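Local coordinates for protein malate oxidoreductase (Thermotoga maritima, PDB 1VL6) that probably catalyses the NAD-dependent oxidative decarboxylation of malate to pyruvate, as other malic enzymes do, at residues A[327-333]-A[376-381]. Sequence-based numbering, arbitrary orientation.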
ATOM      1  N   LEU A 327     -13.418 -20.700  -2.284  1.00 62.59           N
ATOM      2  CA  LEU A 327     -13.210 -19.377  -1.743  1.00 62.59           C
ATOM      3  C   LEU A 327     -13.980 -19.123  -0.475  1.00 62.90           C
ATOM      4  O   LEU A 327     -13.582 -18.293   0.338  1.00 64.93           O
ATOM      5  CB  LEU A 327     -13.539 -18.300  -2.775  1.00 61.28           C
ATOM      6  CG  LEU A 327     -13.309 -16.856  -2.339  1.00 65.14           C
ATOM      7  CD1 LEU A 327     -11.898 -16.595  -1.898  1.00 70.57           C
ATOM      8  CD2 LEU A 327     -13.705 -15.926  -3.500  1.00 67.90           C
ATOM      9  N   LEU A 328     -15.090 -19.800  -0.286  1.00 62.49           N
ATOM     10  CA  LEU A 328     -15.818 -19.634   0.963  1.00 63.43           C
ATOM     11  C   LEU A 328     -15.062 -20.202   2.135  1.00 63.47           C
ATOM     12  O   LEU A 328     -15.355 -19.837   3.290  1.00 64.18           O
ATOM     13  CB  LEU A 328     -17.166 -20.331   0.895  1.00 67.37           C
ATOM     14  CG  LEU A 328     -18.167 -19.770  -0.096  1.00 68.64           C
ATOM     15  CD1 LEU A 328     -19.274 -20.766  -0.351  1.00 75.09           C
ATOM     16  CD2 LEU A 328     -18.727 -18.506   0.453  1.00 80.59           C
ATOM     17  N   ALA A 329     -14.098 -21.092   1.867  1.00 63.18           N
ATOM     18  CA  ALA A 329     -13.450 -21.873   2.948  1.00 63.37           C
ATOM     19  C   ALA A 329     -12.038 -21.435   3.271  1.00 63.25           C
ATOM     20  O   ALA A 329     -11.707 -21.226   4.442  1.00 63.38           O
ATOM     21  CB  ALA A 329     -13.442 -23.331   2.591  1.00 66.29           C
ATOM     22  N   PHE A 330     -11.184 -21.320   2.256  1.00 62.73           N
ATOM     23  CA  PHE A 330      -9.748 -21.138   2.536  1.00 62.58           C
ATOM     24  C   PHE A 330      -9.362 -19.852   3.296  1.00 62.20           C
ATOM     25  O   PHE A 330      -8.483 -19.885   4.118  1.00 62.41           O
ATOM     26  CB  PHE A 330      -8.883 -21.369   1.296  1.00 61.79           C
ATOM     27  CG  PHE A 330      -8.949 -20.301   0.246  1.00 62.99           C
ATOM     28  CD1 PHE A 330      -8.329 -19.059   0.437  1.00 67.84           C
ATOM     29  CD2 PHE A 330      -9.544 -20.568  -0.984  1.00 63.62           C
ATOM     30  CE1 PHE A 330      -8.360 -18.089  -0.563  1.00 69.17           C
ATOM     31  CE2 PHE A 330      -9.598 -19.601  -1.981  1.00 63.75           C
ATOM     32  CZ  PHE A 330      -9.013 -18.364  -1.778  1.00 70.46           C
ATOM     33  N   PRO A 331      -9.998 -18.716   3.067  1.00 60.71           N
ATOM     34  CA  PRO A 331      -9.547 -17.547   3.775  1.00 61.74           C
ATOM     35  C   PRO A 331      -9.690 -17.720   5.286  1.00 62.29           C
ATOM     36  O   PRO A 331      -8.736 -17.467   6.048  1.00 62.83           O
ATOM     37  CB  PRO A 331     -10.411 -16.428   3.206  1.00 62.76           C
ATOM     38  CG  PRO A 331     -10.831 -16.969   1.870  1.00 63.14           C
ATOM     39  CD  PRO A 331     -11.076 -18.398   2.121  1.00 58.30           C
ATOM     40  N   GLY A 332     -10.859 -18.160   5.724  1.00 61.73           N
ATOM     41  CA  GLY A 332     -11.117 -18.293   7.161  1.00 60.52           C
ATOM     42  C   GLY A 332     -10.308 -19.400   7.762  1.00 60.77           C
ATOM     43  O   GLY A 332      -9.776 -19.252   8.847  1.00 61.71           O
ATOM     44  N   ILE A 333     -10.225 -20.519   7.061  1.00 60.34           N
ATOM     45  CA  ILE A 333      -9.521 -21.675   7.569  1.00 61.54           C
ATOM     46  C   ILE A 333      -8.063 -21.351   7.785  1.00 63.01           C
ATOM     47  O   ILE A 333      -7.495 -21.635   8.836  1.00 65.33           O
ATOM     48  CB  ILE A 333      -9.586 -22.793   6.574  1.00 61.80           C
ATOM     49  CG1 ILE A 333     -11.030 -23.329   6.481  1.00 60.86           C
ATOM     50  CG2 ILE A 333      -8.578 -23.867   6.989  1.00 63.13           C
ATOM     51  CD1 ILE A 333     -11.187 -24.639   5.719  1.00 57.29           C
ATOM     52  N   VAL A 376     -19.366 -14.643   6.020  1.00 64.35           N
ATOM     53  CA  VAL A 376     -18.951 -16.051   5.968  1.00 64.84           C
ATOM     54  C   VAL A 376     -17.504 -16.192   6.457  1.00 64.93           C
ATOM     55  O   VAL A 376     -17.187 -17.071   7.259  1.00 64.48           O
ATOM     56  CB  VAL A 376     -18.877 -16.700   4.567  1.00 65.00           C
ATOM     57  CG1 VAL A 376     -19.216 -18.161   4.693  1.00 71.74           C
ATOM     58  CG2 VAL A 376     -19.729 -16.081   3.583  1.00 73.74           C
ATOM     59  N   HIS A 377     -16.629 -15.330   5.927  1.00 64.04           N
ATOM     60  CA  HIS A 377     -15.209 -15.428   6.212  1.00 62.98           C
ATOM     61  C   HIS A 377     -14.921 -15.151   7.669  1.00 63.38           C
ATOM     62  O   HIS A 377     -14.084 -15.787   8.263  1.00 65.75           O
ATOM     63  CB  HIS A 377     -14.440 -14.480   5.314  1.00 58.90           C
ATOM     64  CG  HIS A 377     -14.697 -14.741   3.882  1.00 56.86           C
ATOM     65  ND1 HIS A 377     -14.372 -15.938   3.292  1.00 55.95           N
ATOM     66  CD2 HIS A 377     -15.299 -13.994   2.932  1.00 65.07           C
ATOM     67  CE1 HIS A 377     -14.747 -15.909   2.028  1.00 66.36           C
ATOM     68  NE2 HIS A 377     -15.311 -14.743   1.783  1.00 58.89           N
ATOM     69  N   LEU A 378     -15.628 -14.218   8.250  1.00 62.53           N
ATOM     70  CA  LEU A 378     -15.556 -14.042   9.688  1.00 63.32           C
ATOM     71  C   LEU A 378     -16.019 -15.275  10.475  1.00 63.56           C
ATOM     72  O   LEU A 378     -15.361 -15.685  11.449  1.00 65.24           O
ATOM     73  CB  LEU A 378     -16.419 -12.886  10.130  1.00 61.34           C
ATOM     74  CG  LEU A 378     -15.986 -11.530   9.627  1.00 64.11           C
ATOM     75  CD1 LEU A 378     -16.971 -10.466  10.115  1.00 73.28           C
ATOM     76  CD2 LEU A 378     -14.578 -11.197  10.097  1.00 63.04           C
ATOM     77  N   ASN A 379     -17.128 -15.859  10.066  1.00 62.44           N
ATOM     78  CA  ASN A 379     -17.642 -17.011  10.782  1.00 63.45           C
ATOM     79  C   ASN A 379     -16.746 -18.227  10.670  1.00 62.61           C
ATOM     80  O   ASN A 379     -16.527 -18.905  11.638  1.00 65.00           O
ATOM     81  CB  ASN A 379     -19.039 -17.379  10.333  1.00 63.38           C
ATOM     82  CG  ASN A 379     -20.074 -16.324  10.691  1.00 61.22           C
ATOM     83  OD1 ASN A 379     -19.883 -15.459  11.564  1.00 64.68           O
ATOM     84  ND2 ASN A 379     -21.168 -16.368   9.980  1.00 55.51           N
ATOM     85  N   VAL A 380     -16.189 -18.459   9.510  1.00 61.98           N
ATOM     86  CA  VAL A 380     -15.285 -19.580   9.326  1.00 62.24           C
ATOM     87  C   VAL A 380     -14.011 -19.359  10.161  1.00 62.74           C
ATOM     88  O   VAL A 380     -13.545 -20.232  10.876  1.00 63.39           O
ATOM     89  CB  VAL A 380     -14.922 -19.732   7.836  1.00 61.07           C
ATOM     90  CG1 VAL A 380     -13.819 -20.737   7.669  1.00 63.47           C
ATOM     91  CG2 VAL A 380     -16.144 -20.122   7.034  1.00 61.44           C
ATOM     92  N   TYR A 381     -13.448 -18.173  10.059  1.00 63.06           N
ATOM     93  CA  TYR A 381     -12.302 -17.823  10.878  1.00 64.45           C
ATOM     94  C   TYR A 381     -12.587 -18.079  12.343  1.00 65.01           C
ATOM     95  O   TYR A 381     -11.792 -18.685  13.011  1.00 66.40           O
ATOM     96  CB  TYR A 381     -11.897 -16.359  10.692  1.00 63.35           C
ATOM     97  CG  TYR A 381     -10.983 -15.871  11.776  1.00 60.06           C
ATOM     98  CD1 TYR A 381      -9.679 -16.281  11.849  1.00 70.01           C
ATOM     99  CD2 TYR A 381     -11.426 -14.960  12.722  1.00 68.74           C
ATOM    100  CE1 TYR A 381      -8.817 -15.791  12.843  1.00 69.80           C
ATOM    101  CE2 TYR A 381     -10.596 -14.473  13.712  1.00 68.75           C
ATOM    102  CZ  TYR A 381      -9.290 -14.897  13.777  1.00 73.61           C
ATOM    103  OH  TYR A 381      -8.486 -14.427  14.802  1.00 67.91           O
TER
HETATM  104  O   HOH W   1     -13.526 -18.246   4.647  1.00 48.81           O
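Gly332 and Tyr381 bring the two backbones closest, with their CA atoms 3.9 Å apart, where the first turn of helix 330-340 meets helix 374-386. Gly332 has no side chain, which lets the backbones come this close. Its carbonyl O receives a CA-H...O contact from Tyr381 CA, with an angle of 151° at the hydrogen. No direct hydrogen bond joins the segments. A water links them instead. It donates to Leu328 O and accepts from Gly332 N. It also lies in the plane of the His377 ring, 2.8 Å from His377 ND1. The His377 ring reaches across from helix 374-386, with CG anti to its own carbonyl carbon (chi1 -57°). Leu327 O lies at the ring edge, in plane, 3.1 Å from His377 CE1. The other ring nitrogen, NE2, is hydrogen-bonded to Ala371 O, so both ring nitrogens have polar partners and the rotation of the ring is probably fixed. Pro331 CG meets ND1 obliquely. An alanine in place of His377 would probably leave the water and Ala371 O without their imidazole partner and open a gap beside Pro331. Val380 straddles the helix start with its two methyls. CG1, anti to the backbone N (chi1 171°), packs on Gly332 CA and Ile333 CG1, while Val380 CG2 lies 3.8 Å from Leu328 O. One turn before Val380, Val376 CG2 touches Leu328 CD2 at 4.1 Å. Val376 and Val380 also pack on Ile356 of helix 346-358, and Leu328 on Val174 of helix 166-186. The arrangement is a close helix-helix contact at a glycine, supplemented by a water bridge, and it joins the start of helix 330-340 to the C-terminal helix within the NAD-binding family region of this malic enzyme.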